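PDB 1WU4: reducing end xylose-releasing exo-oligoxylanase from Bacillus halodurans, which hydrolyses xylooligosaccharides of three or more units, releasing xylose from the reducing end with inversion of anomeric configuration. Local coordinates for residues 15-18 against 19-22; 31-34 against 35-39; 90-93 against 94-97; 160-163 against 164-167; 281-284 against 285-289. The protein carries 1 engineered substitution. One frame throughout, in Å; residues are numbered along the deposited sequence.

Interaction 1: 15-18 against 19-22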
loop_
_atom_site.group_PDB
_atom_site.type_symbol
_atom_site.label_atom_id
_atom_site.label_comp_id
_atom_site.label_asym_id
_atom_site.label_seq_id
_atom_site.Cartn_x
_atom_site.Cartn_y
_atom_site.Cartn_z
ATOM N N ARG A 15 -5.333 -15.247 -9.435
ATOM C CA ARG A 15 -5.199 -15.066 -10.870
ATOM C C ARG A 15 -3.804 -14.613 -11.273
ATOM O O ARG A 15 -3.253 -13.676 -10.697
ATOM C CB ARG A 15 -6.222 -14.039 -11.365
ATOM C CG ARG A 15 -6.252 -13.877 -12.880
ATOM C CD ARG A 15 -7.071 -12.663 -13.293
ATOM N NE ARG A 15 -8.442 -12.721 -12.794
ATOM C CZ ARG A 15 -9.398 -13.495 -13.299
ATOM N NH1 ARG A 15 -9.143 -14.288 -14.332
ATOM N NH2 ARG A 15 -10.611 -13.477 -12.766
ATOM N N ASN A 16 -3.236 -15.301 -12.256
ATOM C CA ASN A 16 -1.929 -14.950 -12.795
ATOM C C ASN A 16 -2.315 -14.232 -14.082
ATOM O O ASN A 16 -2.432 -14.852 -15.145
ATOM C CB ASN A 16 -1.116 -16.203 -13.123
ATOM C CG ASN A 16 0.289 -15.878 -13.595
ATOM O OD1 ASN A 16 0.549 -14.781 -14.094
ATOM N ND2 ASN A 16 1.198 -16.834 -13.453
ATOM N N LEU A 17 -2.538 -12.928 -13.983
ATOM C CA LEU A 17 -2.958 -12.160 -15.140
ATOM C C LEU A 17 -1.902 -12.126 -16.234
ATOM O O LEU A 17 -2.240 -12.100 -17.413
ATOM C CB LEU A 17 -3.362 -10.742 -14.723
ATOM C CG LEU A 17 -4.162 -9.943 -15.761
ATOM C CD1 LEU A 17 -5.342 -10.765 -16.280
ATOM C CD2 LEU A 17 -4.650 -8.648 -15.127
ATOM N N PHE A 18 -0.624 -12.124 -15.860
ATOM C CA PHE A 18 0.426 -12.134 -16.875
ATOM C C PHE A 18 0.233 -13.370 -17.755
ATOM O O PHE A 18 0.282 -13.292 -18.984
ATOM C CB PHE A 18 1.826 -12.227 -16.245
ATOM C CG PHE A 18 2.331 -10.943 -15.645
ATOM C CD1 PHE A 18 2.348 -9.761 -16.376
ATOM C CD2 PHE A 18 2.869 -10.943 -14.362
ATOM C CE1 PHE A 18 2.899 -8.594 -15.837
ATOM C CE2 PHE A 18 3.421 -9.787 -13.815
ATOM C CZ PHE A 18 3.439 -8.612 -14.551
ATOM N N LYS A 19 0.026 -14.516 -17.114
ATOM C CA LYS A 19 -0.149 -15.773 -17.833
ATOM C C LYS A 19 -1.399 -15.757 -18.702
ATOM O O LYS A 19 -1.372 -16.202 -19.851
ATOM C CB LYS A 19 -0.215 -16.935 -16.839
ATOM C CG LYS A 19 -0.338 -18.308 -17.482
ATOM C CD LYS A 19 -0.308 -19.403 -16.427
ATOM C CE LYS A 19 -0.493 -20.777 -17.046
ATOM N NZ LYS A 19 -1.818 -20.907 -17.710
ATOM N N GLU A 20 -2.494 -15.242 -18.156
ATOM C CA GLU A 20 -3.739 -15.183 -18.905
ATOM C C GLU A 20 -3.611 -14.262 -20.114
ATOM O O GLU A 20 -4.333 -14.421 -21.103
ATOM C CB GLU A 20 -4.883 -14.730 -17.990
ATOM C CG GLU A 20 -5.236 -15.771 -16.933
ATOM C CD GLU A 20 -6.451 -15.403 -16.099
ATOM O OE1 GLU A 20 -6.848 -16.224 -15.245
ATOM O OE2 GLU A 20 -7.007 -14.300 -16.294
ATOM N N PHE A 21 -2.681 -13.313 -20.046
ATOM C CA PHE A 21 -2.458 -12.385 -21.147
ATOM C C PHE A 21 -1.360 -12.827 -22.118
ATOM O O PHE A 21 -0.892 -12.034 -22.936
ATOM C CB PHE A 21 -2.156 -10.974 -20.618
ATOM C CG PHE A 21 -3.379 -10.218 -20.158
ATOM C CD1 PHE A 21 -4.662 -10.674 -20.462
ATOM C CD2 PHE A 21 -3.249 -9.028 -19.445
ATOM C CE1 PHE A 21 -5.790 -9.958 -20.064
ATOM C CE2 PHE A 21 -4.371 -8.305 -19.044
ATOM C CZ PHE A 21 -5.642 -8.771 -19.355
ATOM N N GLY A 22 -0.936 -14.084 -22.019
ATOM C CA GLY A 22 0.056 -14.587 -22.956
ATOM C C GLY A 22 1.500 -14.796 -22.541
ATOM O O GLY A 22 2.259 -15.420 -23.282
HETATM O O HOH W 1 -4.752 -17.386 -13.499
#
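One face of the Phe21 ring is covered by Leu17: methyl CD1 lies 3.8 Å from the Phe21 ring centroid, 15° off the normal, a CH-pi contact displaced toward the rim, and Leu17 CG reaches ring atom CE2. The guanidinium of Arg15 is met at its edge, close to its own plane, by the Glu20 carboxylate, whose plane is turned 74° away. The main bond of this salt bridge runs from Arg15 NH1 to the syn lone pair of Glu20 OE2 at 2.9 Å; NH1 also makes a weak one to Glu20 OE1 at 3.1 Å. The Arg15 chain bends at chi3, which turns the guanidinium toward the Glu20 carboxylate, while CG and CD also lie against it. A water links Glu20 OE1 to the backbone N of Asn16, giving that oxygen a second partner. An alanine in place of Arg15 would probably leave the Glu20 carboxylate without its countercharge and freer to turn. Asn16, the N-cap, suits its place because a short amide can reach forward to a backbone N-H of the first turn: with CG anti to the backbone N (chi1 -176°), OD1 accepts from Lys19 N at 3.1 Å, the donor lying above the amide plane. Leu17 and Phe18 are the greasy side of the turn, Phe18 meeting Trp348 edge-to-face. At the other end Gly22 has a positive phi that would jam a CB against the preceding carbonyl, and Gly22 N donates to Lys19 O at 3.1 Å. This is a one-turn helix, 17-20, capped by Asn16 at its start and closed by a Schellman motif with Gly22 as C-prime residue.

Interaction 2: 31-34 against 35-39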
loop_
_atom_site.group_PDB
_atom_site.type_symbol
_atom_site.label_atom_id
_atom_site.label_comp_id
_atom_site.label_asym_id
_atom_site.label_seq_id
_atom_site.Cartn_x
_atom_site.Cartn_y
_atom_site.Cartn_z
ATOM N N ARG A 31 10.957 -13.094 -14.103
ATOM C CA ARG A 31 10.770 -11.659 -13.954
ATOM C C ARG A 31 10.451 -11.259 -12.514
ATOM O O ARG A 31 10.964 -10.256 -12.016
ATOM C CB ARG A 31 9.663 -11.194 -14.903
ATOM C CG ARG A 31 9.475 -9.693 -14.977
ATOM C CD ARG A 31 10.740 -8.959 -15.411
ATOM N NE ARG A 31 10.452 -7.540 -15.571
ATOM C CZ ARG A 31 9.844 -7.016 -16.630
ATOM N NH1 ARG A 31 9.475 -7.790 -17.645
ATOM N NH2 ARG A 31 9.557 -5.722 -16.652
ATOM N N VAL A 32 9.607 -12.040 -11.848
ATOM C CA VAL A 32 9.255 -11.748 -10.463
ATOM C C VAL A 32 10.501 -11.863 -9.586
ATOM O O VAL A 32 10.786 -10.979 -8.777
ATOM C CB VAL A 32 8.174 -12.718 -9.938
ATOM C CG1 VAL A 32 7.937 -12.483 -8.451
ATOM C CG2 VAL A 32 6.874 -12.513 -10.709
ATOM N N LYS A 33 11.249 -12.950 -9.753
ATOM C CA LYS A 33 12.459 -13.155 -8.968
ATOM C C LYS A 33 13.479 -12.053 -9.234
ATOM O O LYS A 33 14.088 -11.525 -8.302
ATOM C CB LYS A 33 13.079 -14.521 -9.283
ATOM C CG LYS A 33 14.360 -14.808 -8.506
ATOM C CD LYS A 33 14.843 -16.233 -8.738
ATOM C CE LYS A 33 16.150 -16.504 -8.006
ATOM N NZ LYS A 33 17.261 -15.657 -8.522
ATOM N N ASP A 34 13.666 -11.701 -10.504
ATOM C CA ASP A 34 14.622 -10.658 -10.854
ATOM C C ASP A 34 14.246 -9.319 -10.225
ATOM O O ASP A 34 15.113 -8.583 -9.755
ATOM C CB ASP A 34 14.732 -10.512 -12.375
ATOM C CG ASP A 34 15.415 -11.702 -13.030
ATOM O OD1 ASP A 34 15.897 -12.596 -12.300
ATOM O OD2 ASP A 34 15.473 -11.743 -14.278
ATOM N N THR A 35 12.955 -9.005 -10.213
ATOM C CA THR A 35 12.495 -7.755 -9.620
ATOM C C THR A 35 12.840 -7.748 -8.132
ATOM O O THR A 35 13.378 -6.769 -7.615
ATOM C CB THR A 35 10.976 -7.581 -9.799
ATOM O OG1 THR A 35 10.658 -7.608 -11.197
ATOM C CG2 THR A 35 10.519 -6.256 -9.213
ATOM N N TRP A 36 12.533 -8.849 -7.453
ATOM C CA TRP A 36 12.832 -8.976 -6.033
ATOM C C TRP A 36 14.327 -8.812 -5.774
ATOM O O TRP A 36 14.727 -8.056 -4.886
ATOM C CB TRP A 36 12.357 -10.339 -5.511
ATOM C CG TRP A 36 12.971 -10.739 -4.200
ATOM C CD1 TRP A 36 14.084 -11.511 -4.018
ATOM C CD2 TRP A 36 12.530 -10.359 -2.890
ATOM N NE1 TRP A 36 14.364 -11.635 -2.678
ATOM C CE2 TRP A 36 13.426 -10.937 -1.962
ATOM C CE3 TRP A 36 11.466 -9.585 -2.408
ATOM C CZ2 TRP A 36 13.290 -10.766 -0.581
ATOM C CZ3 TRP A 36 11.332 -9.416 -1.030
ATOM C CH2 TRP A 36 12.239 -10.005 -0.135
ATOM N N GLU A 37 15.148 -9.513 -6.551
ATOM C CA GLU A 37 16.598 -9.446 -6.385
ATOM C C GLU A 37 17.179 -8.054 -6.602
ATOM O O GLU A 37 18.114 -7.652 -5.909
ATOM C CB GLU A 37 17.288 -10.440 -7.324
ATOM C CG GLU A 37 17.164 -11.892 -6.889
ATOM C CD GLU A 37 17.710 -12.127 -5.494
ATOM O OE1 GLU A 37 18.805 -11.612 -5.188
ATOM O OE2 GLU A 37 17.049 -12.832 -4.704
ATOM N N GLN A 38 16.643 -7.314 -7.563
ATOM C CA GLN A 38 17.150 -5.973 -7.811
ATOM C C GLN A 38 16.897 -5.060 -6.616
ATOM O O GLN A 38 17.711 -4.191 -6.308
ATOM C CB GLN A 38 16.500 -5.367 -9.052
ATOM C CG GLN A 38 17.036 -5.906 -10.363
ATOM C CD GLN A 38 16.855 -4.915 -11.490
ATOM O OE1 GLN A 38 17.313 -3.775 -11.403
ATOM N NE2 GLN A 38 16.188 -5.339 -12.555
ATOM N N LEU A 39 15.774 -5.275 -5.935
ATOM C CA LEU A 39 15.398 -4.456 -4.789
ATOM C C LEU A 39 15.963 -4.910 -3.450
ATOM O O LEU A 39 16.318 -4.082 -2.610
ATOM C CB LEU A 39 13.871 -4.389 -4.677
ATOM C CG LEU A 39 13.108 -3.392 -5.555
ATOM C CD1 LEU A 39 13.522 -3.523 -7.008
ATOM C CD2 LEU A 39 11.617 -3.641 -5.397
HETATM O O HOH W 2 12.088 -6.541 -13.381
#
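Within helix 25-40, Thr35 folds its hydroxyl back onto the carbonyl of Arg31 one turn earlier, a threonine side chain adding to the regular i to i+4 bonding of the helix. Thr35 OG1 donates to Arg31 O at 2.8 Å while Thr35 N donates to the same oxygen at 3.0 Å, the two arriving from opposite faces of the carbonyl plane. One acceptor is thus gripped twice. The torsion responsible is chi1 of Thr35 (-58°), which sets OG1 beside the backbone N and sends the methyl CG2 anti to it. Threonine suits this buried position because its hydroxyl finds an acceptor in its own helix. That hydroxyl also takes a proton from a water, which in turn accepts from Arg31 NE at 2.9 Å in the guanidinium plane. The far nitrogen of Arg31, NH2, bonds to Trp348 O and Tyr365 OH, while the guanidinium makes a cation-pi contact with Trp348. This is a helix of the (alpha/alpha)6 barrel enzyme whose earlier residues Glu27 and Glu30 bind the nickel ion; Met369 of helix 358-372 packs against Arg31, Val32 and Thr35. On the exposed side Lys33 and Glu37 run alongside each other, pointing the same way. Lys33 NZ stays 4.8 Å from Glu37 OE2, near enough for attraction between opposite charges but without a bond, and the nearest side-chain approach is Lys33 NZ to the methylene Glu37 CG, at 4.1 Å.

Interaction 3: 90-93 against 94-97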
loop_
_atom_site.group_PDB
_atom_site.type_symbol
_atom_site.label_atom_id
_atom_site.label_comp_id
_atom_site.label_asym_id
_atom_site.label_seq_id
_atom_site.Cartn_x
_atom_site.Cartn_y
_atom_site.Cartn_z
ATOM N N ARG A 90 14.390 -8.471 10.392
ATOM C CA ARG A 90 15.382 -7.404 10.412
ATOM C C ARG A 90 14.686 -6.045 10.315
ATOM O O ARG A 90 15.017 -5.111 11.044
ATOM C CB ARG A 90 16.368 -7.565 9.250
ATOM C CG ARG A 90 17.478 -8.588 9.492
ATOM C CD ARG A 90 18.305 -8.785 8.227
ATOM N NE ARG A 90 19.428 -9.704 8.410
ATOM C CZ ARG A 90 20.596 -9.367 8.946
ATOM N NH1 ARG A 90 20.811 -8.125 9.360
ATOM N NH2 ARG A 90 21.558 -10.274 9.060
ATOM N N ILE A 91 13.708 -5.946 9.418
ATOM C CA ILE A 91 12.969 -4.703 9.221
ATOM C C ILE A 91 12.078 -4.369 10.419
ATOM O O ILE A 91 12.069 -3.234 10.901
ATOM C CB ILE A 91 12.089 -4.783 7.949
ATOM C CG1 ILE A 91 12.978 -4.931 6.709
ATOM C CG2 ILE A 91 11.216 -3.538 7.835
ATOM C CD1 ILE A 91 12.207 -5.208 5.429
ATOM N N TRP A 92 11.328 -5.356 10.897
ATOM C CA TRP A 92 10.437 -5.150 12.032
ATOM C C TRP A 92 11.239 -4.775 13.280
ATOM O O TRP A 92 10.821 -3.930 14.068
ATOM C CB TRP A 92 9.617 -6.420 12.274
ATOM C CG TRP A 92 8.677 -6.363 13.443
ATOM C CD1 TRP A 92 8.543 -7.308 14.419
ATOM C CD2 TRP A 92 7.718 -5.335 13.747
ATOM N NE1 TRP A 92 7.564 -6.937 15.308
ATOM C CE2 TRP A 92 7.041 -5.733 14.921
ATOM C CE3 TRP A 92 7.365 -4.121 13.141
ATOM C CZ2 TRP A 92 6.029 -4.960 15.505
ATOM C CZ3 TRP A 92 6.355 -3.351 13.725
ATOM C CH2 TRP A 92 5.702 -3.778 14.896
ATOM N N ASN A 93 12.401 -5.398 13.451
ATOM C CA ASN A 93 13.247 -5.105 14.599
ATOM C C ASN A 93 13.709 -3.645 14.554
ATOM O O ASN A 93 13.665 -2.942 15.565
ATOM C CB ASN A 93 14.451 -6.053 14.620
ATOM C CG ASN A 93 15.242 -5.962 15.910
ATOM O OD1 ASN A 93 14.670 -5.881 16.999
ATOM N ND2 ASN A 93 16.566 -5.990 15.796
ATOM N N TRP A 94 14.138 -3.187 13.380
ATOM C CA TRP A 94 14.592 -1.807 13.218
ATOM C C TRP A 94 13.428 -0.864 13.511
ATOM O O TRP A 94 13.587 0.162 14.172
ATOM C CB TRP A 94 15.079 -1.575 11.784
ATOM C CG TRP A 94 15.995 -0.388 11.602
ATOM C CD1 TRP A 94 17.363 -0.413 11.554
ATOM C CD2 TRP A 94 15.615 0.982 11.397
ATOM N NE1 TRP A 94 17.855 0.848 11.324
ATOM C CE2 TRP A 94 16.807 1.725 11.224
ATOM C CE3 TRP A 94 14.385 1.656 11.340
ATOM C CZ2 TRP A 94 16.806 3.106 10.997
ATOM C CZ3 TRP A 94 14.385 3.033 11.113
ATOM C CH2 TRP A 94 15.591 3.741 10.944
ATOM N N THR A 95 12.255 -1.226 13.000
ATOM C CA THR A 95 11.045 -0.437 13.182
ATOM C C THR A 95 10.692 -0.253 14.656
ATOM O O THR A 95 10.439 0.864 15.109
ATOM C CB THR A 95 9.860 -1.104 12.456
ATOM O OG1 THR A 95 10.152 -1.196 11.057
ATOM C CG2 THR A 95 8.585 -0.296 12.651
ATOM N N MET A 96 10.667 -1.351 15.401
ATOM C CA MET A 96 10.339 -1.284 16.818
ATOM C C MET A 96 11.405 -0.563 17.633
ATOM O O MET A 96 11.095 0.148 18.587
ATOM C CB MET A 96 10.132 -2.693 17.376
ATOM C CG MET A 96 8.763 -3.286 17.072
ATOM S SD MET A 96 7.428 -2.259 17.729
ATOM C CE MET A 96 7.858 -2.219 19.454
ATOM N N LYS A 97 12.659 -0.736 17.245
ATOM C CA LYS A 97 13.763 -0.115 17.958
ATOM C C LYS A 97 13.866 1.395 17.749
ATOM O O LYS A 97 14.060 2.150 18.703
ATOM C CB LYS A 97 15.074 -0.778 17.530
ATOM C CG LYS A 97 16.304 -0.302 18.283
ATOM C CD LYS A 97 17.568 -0.940 17.720
ATOM C CE LYS A 97 17.485 -2.462 17.727
ATOM N NZ LYS A 97 17.286 -3.020 19.095
HETATM O O HOH W 3 18.345 -6.057 18.044
#
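Met96 lies over one face of the Trp92 indole, the two side chains running side by side in the same direction. Met96 CG stands 3.7 Å from the centroid of the Trp92 six-membered ring, 15° off its normal, a CH-pi contact. Sulfur SD comes in more obliquely, 4.2 Å from that centroid, and is nearest to Trp92 CH2 at 3.6 Å. With Met96 CG beside the backbone N (chi1 -80°) and a bend at chi2 (-59°), CG and then SD are brought to the ring; the flexible thioether of methionine suits such a place. Thr95 CG2 meets the same ring obliquely, at CZ3, and Thr95 OG1 donates to Ile91 O at 2.8 Å from above the carbonyl plane, next to the bond from Thr95 N; a buried hydroxyl is satisfied in this way. Asn93 and Lys97 share a water, the bond from Lys97 NZ being weak. Farther out, the indole is held in place by Trp92 NE1 bonding to Pro151 O, and Asn93 ND2 by Asp55 O. Met76 of helix 69-81 touches Trp92, and Met72 touches Thr95, on the helix that also carries Glu70, the probable proton donor. The arrangement is a Met-aromatic contact between residues i and i+4, on helix 85-99 of the (alpha/alpha)6 barrel.

Interaction 4: 160-163 against 164-167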
loop_
_atom_site.group_PDB
_atom_site.type_symbol
_atom_site.label_atom_id
_atom_site.label_comp_id
_atom_site.label_asym_id
_atom_site.label_seq_id
_atom_site.Cartn_x
_atom_site.Cartn_y
_atom_site.Cartn_z
ATOM N N LYS A 160 -2.514 -5.426 19.057
ATOM C CA LYS A 160 -2.222 -4.310 19.946
ATOM C C LYS A 160 -2.231 -3.005 19.151
ATOM O O LYS A 160 -2.838 -2.011 19.556
ATOM C CB LYS A 160 -0.845 -4.510 20.582
ATOM C CG LYS A 160 -0.459 -3.472 21.616
ATOM C CD LYS A 160 1.057 -3.403 21.794
ATOM C CE LYS A 160 1.694 -4.780 21.953
ATOM N NZ LYS A 160 1.142 -5.546 23.104
ATOM N N LEU A 161 -1.549 -3.016 18.010
ATOM C CA LEU A 161 -1.474 -1.829 17.171
ATOM C C LEU A 161 -2.852 -1.403 16.676
ATOM O O LEU A 161 -3.207 -0.227 16.747
ATOM C CB LEU A 161 -0.546 -2.085 15.982
ATOM C CG LEU A 161 -0.339 -0.912 15.019
ATOM C CD1 LEU A 161 0.164 0.314 15.780
ATOM C CD2 LEU A 161 0.655 -1.323 13.938
ATOM N N LEU A 162 -3.635 -2.356 16.182
ATOM C CA LEU A 162 -4.961 -2.014 15.692
ATOM C C LEU A 162 -5.869 -1.534 16.820
ATOM O O LEU A 162 -6.790 -0.749 16.592
ATOM C CB LEU A 162 -5.580 -3.200 14.953
ATOM C CG LEU A 162 -4.900 -3.529 13.619
ATOM C CD1 LEU A 162 -5.633 -4.675 12.947
ATOM C CD2 LEU A 162 -4.888 -2.295 12.723
ATOM N N HIS A 163 -5.611 -1.995 18.040
ATOM C CA HIS A 163 -6.404 -1.538 19.175
ATOM C C HIS A 163 -6.166 -0.034 19.328
ATOM O O HIS A 163 -7.100 0.747 19.494
ATOM C CB HIS A 163 -5.978 -2.245 20.462
ATOM C CG HIS A 163 -6.500 -1.585 21.701
ATOM N ND1 HIS A 163 -7.823 -1.655 22.081
ATOM C CD2 HIS A 163 -5.891 -0.784 22.607
ATOM C CE1 HIS A 163 -8.007 -0.922 23.164
ATOM N NE2 HIS A 163 -6.851 -0.382 23.504
ATOM N N THR A 164 -4.898 0.362 19.279
ATOM C CA THR A 164 -4.536 1.768 19.405
ATOM C C THR A 164 -5.165 2.588 18.279
ATOM O O THR A 164 -5.734 3.653 18.516
ATOM C CB THR A 164 -3.005 1.944 19.359
ATOM O OG1 THR A 164 -2.405 1.121 20.368
ATOM C CG2 THR A 164 -2.623 3.397 19.600
ATOM N N CYS A 165 -5.064 2.080 17.054
ATOM C CA CYS A 165 -5.617 2.768 15.890
ATOM C C CYS A 165 -7.097 3.103 16.028
ATOM O O CYS A 165 -7.550 4.127 15.524
ATOM C CB CYS A 165 -5.412 1.924 14.631
ATOM S SG CYS A 165 -3.689 1.746 14.118
ATOM N N VAL A 166 -7.842 2.243 16.713
ATOM C CA VAL A 166 -9.275 2.455 16.883
ATOM C C VAL A 166 -9.670 3.151 18.184
ATOM O O VAL A 166 -10.564 3.999 18.192
ATOM C CB VAL A 166 -10.038 1.103 16.816
ATOM C CG1 VAL A 166 -11.526 1.321 17.063
ATOM C CG2 VAL A 166 -9.819 0.451 15.465
ATOM N N HIS A 167 -8.985 2.811 19.272
ATOM C CA HIS A 167 -9.325 3.339 20.591
ATOM C C HIS A 167 -8.483 4.446 21.208
ATOM O O HIS A 167 -8.831 4.951 22.277
ATOM C CB HIS A 167 -9.393 2.168 21.572
ATOM C CG HIS A 167 -10.460 1.174 21.239
ATOM N ND1 HIS A 167 -11.768 1.324 21.646
ATOM C CD2 HIS A 167 -10.423 0.043 20.497
ATOM C CE1 HIS A 167 -12.492 0.328 21.168
ATOM N NE2 HIS A 167 -11.701 -0.463 20.467
#
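His163 leaves the helix with CG anti to the backbone N (chi1 165°), which carries its ring along the helix toward His167, one turn on. Its CB lies against the neighbouring peptide, and from CG outward the ring turns to its partner. ND1 comes 3.5 Å from His167 CD2. CE1 meets both His167 CD2 and His167 CB, each at 3.7 Å, and at the tip NE2 is 4.1 Å from His167 CB. That methylene, His167 CB, lies over the face of the His163 ring, 4.2 Å from its centroid, a CH-pi contact. The imidazoles themselves are nearly parallel, 21° apart, but slid until they barely overlap, their centroids 4.9 Å from each other. An alanine in place of His163 would probably uncover one side of His167 CB and its ring and open a gap there. Histidine suits position 167 because both ring nitrogens find carboxylates: NE2 bonds to Asp215 OD1 and ND1 to Glu170 OE1, which may favour a protonated, charged ring. In the backbone, His167 N donates to His163 O at 2.8 Å. Leu161, Leu162 and Cys165 supply the apolar side, the leucines packing on helix 127-144. The arrangement belongs to the final turn of helix 154-167 in the (alpha/alpha)6 barrel, an i to i+4 histidine pair at the helix C terminus.

Interaction 5: 281-284 against 285-289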
loop_
_atom_site.group_PDB
_atom_site.type_symbol
_atom_site.label_atom_id
_atom_site.label_comp_id
_atom_site.label_asym_id
_atom_site.label_seq_id
_atom_site.Cartn_x
_atom_site.Cartn_y
_atom_site.Cartn_z
ATOM N N SER A 281 -16.334 -6.084 -9.038
ATOM C CA SER A 281 -17.575 -5.341 -8.876
ATOM C C SER A 281 -17.743 -4.469 -10.105
ATOM O O SER A 281 -16.767 -4.141 -10.782
ATOM C CB SER A 281 -17.536 -4.464 -7.618
ATOM O OG SER A 281 -16.599 -3.410 -7.748
ATOM N N GLU A 282 -18.982 -4.101 -10.402
ATOM C CA GLU A 282 -19.248 -3.269 -11.562
ATOM C C GLU A 282 -18.525 -1.934 -11.418
ATOM O O GLU A 282 -17.895 -1.452 -12.360
ATOM C CB GLU A 282 -20.752 -3.029 -11.705
ATOM C CG GLU A 282 -21.161 -2.412 -13.031
ATOM C CD GLU A 282 -21.017 -3.376 -14.193
ATOM O OE1 GLU A 282 -21.261 -2.963 -15.347
ATOM O OE2 GLU A 282 -20.665 -4.551 -13.953
ATOM N N TRP A 283 -18.606 -1.342 -10.231
ATOM C CA TRP A 283 -17.961 -0.056 -9.999
ATOM C C TRP A 283 -16.449 -0.113 -10.196
ATOM O O TRP A 283 -15.876 0.759 -10.839
ATOM C CB TRP A 283 -18.250 0.465 -8.587
ATOM C CG TRP A 283 -17.665 1.832 -8.373
ATOM C CD1 TRP A 283 -18.253 3.031 -8.664
ATOM C CD2 TRP A 283 -16.333 2.138 -7.928
ATOM N NE1 TRP A 283 -17.374 4.061 -8.437
ATOM C CE2 TRP A 283 -16.188 3.542 -7.985
ATOM C CE3 TRP A 283 -15.250 1.363 -7.492
ATOM C CZ2 TRP A 283 -15.001 4.189 -7.622
ATOM C CZ3 TRP A 283 -14.069 2.007 -7.131
ATOM C CH2 TRP A 283 -13.956 3.407 -7.199
ATOM N N SER A 284 -15.805 -1.135 -9.639
ATOM C CA SER A 284 -14.354 -1.251 -9.763
ATOM C C SER A 284 -13.893 -1.425 -11.203
ATOM O O SER A 284 -12.917 -0.807 -11.621
ATOM C CB SER A 284 -13.836 -2.405 -8.904
ATOM O OG SER A 284 -14.041 -2.126 -7.530
ATOM N N ALA A 285 -14.591 -2.263 -11.963
ATOM C CA ALA A 285 -14.224 -2.481 -13.358
ATOM C C ALA A 285 -14.386 -1.178 -14.136
ATOM O O ALA A 285 -13.524 -0.802 -14.930
ATOM C CB ALA A 285 -15.103 -3.569 -13.968
ATOM N N GLU A 286 -15.490 -0.481 -13.892
ATOM C CA GLU A 286 -15.748 0.778 -14.575
ATOM C C GLU A 286 -14.739 1.855 -14.183
ATOM O O GLU A 286 -14.333 2.667 -15.016
ATOM C CB GLU A 286 -17.177 1.241 -14.281
ATOM C CG GLU A 286 -18.234 0.360 -14.942
ATOM C CD GLU A 286 -19.631 0.578 -14.397
ATOM O OE1 GLU A 286 -20.575 -0.034 -14.938
ATOM O OE2 GLU A 286 -19.788 1.348 -13.425
ATOM N N GLU A 287 -14.333 1.854 -12.917
ATOM C CA GLU A 287 -13.363 2.827 -12.420
ATOM C C GLU A 287 -11.999 2.613 -13.070
ATOM O O GLU A 287 -11.362 3.567 -13.519
ATOM C CB GLU A 287 -13.257 2.715 -10.895
ATOM C CG GLU A 287 -11.997 3.312 -10.264
ATOM C CD GLU A 287 -11.829 4.802 -10.496
ATOM O OE1 GLU A 287 -12.822 5.503 -10.784
ATOM O OE2 GLU A 287 -10.685 5.285 -10.371
ATOM N N ILE A 288 -11.556 1.362 -13.130
ATOM C CA ILE A 288 -10.270 1.065 -13.747
ATOM C C ILE A 288 -10.325 1.392 -15.240
ATOM O O ILE A 288 -9.361 1.912 -15.805
ATOM C CB ILE A 288 -9.867 -0.409 -13.517
ATOM C CG1 ILE A 288 -9.600 -0.644 -12.021
ATOM C CG2 ILE A 288 -8.635 -0.755 -14.340
ATOM C CD1 ILE A 288 -8.589 0.312 -11.401
ATOM N N ASN A 289 -11.458 1.110 -15.879
ATOM C CA ASN A 289 -11.581 1.424 -17.297
ATOM C C ASN A 289 -11.456 2.931 -17.516
ATOM O O ASN A 289 -10.884 3.366 -18.510
ATOM C CB ASN A 289 -12.915 0.927 -17.862
ATOM C CG ASN A 289 -12.964 -0.579 -17.998
ATOM O OD1 ASN A 289 -11.935 -1.255 -17.944
ATOM N ND2 ASN A 289 -14.163 -1.114 -18.197
#
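Trp283 and Glu287 come together because each has CG anti to its backbone N (chi1 -176° and 161°), while a bend at chi2 of Glu287 lays its carboxylate alongside the indole. The planes of ring and carboxylate lie 11° apart. Glu287 CB stands over the face of the Trp283 six-membered ring, 3.8 Å from its centroid, and Glu287 CG is 3.6 Å from Trp283 CH2. The aliphatic stem of a glutamate thus serves as an apolar lid, and a broad indole suits a place where it can also lean on Ile271 of helix 265-278 and on Leu230 of helix 216-233. Ser281 is the N-cap: its small hydroxyl oxygen OG accepts from Ser284 N at 3.1 Å, and its carbonyl O takes the first i to i+4 bond, from Ala285 N. On the exposed side Glu282 and Glu286 bring their acids together, with Glu282 OE1 only 3.0 Å from Glu286 OE1 and the carboxylate planes almost perpendicular. Glu282, first residue of the helix, probably gains from the positive end of the helix dipole. Two acceptors at that separation would repel if both were charged, and the closeness may mean that the pKa of one is raised and that it holds a proton.

How the interactions relate
Along the chain the five contacts come strictly in series: none nests in or crosses another, and each closes just one turn of its own helix. Interaction 1 lies on helix 17-20 and interaction 2 on helix 25-40, the next in sequence; their nearest atoms are about 5 Å apart, and Ile28 of the second helix touches Asn16, Phe18 and Lys19. Interaction 3 follows on helix 85-99 and interaction 4 on helix 154-167, about 6 Å apart at their nearest atoms, with Phe110 touching both. Interaction 5, on helix 282-295, comes back to about 9 Å from interaction 1 at their nearest atoms, and lies across the chain's centre from interaction 3.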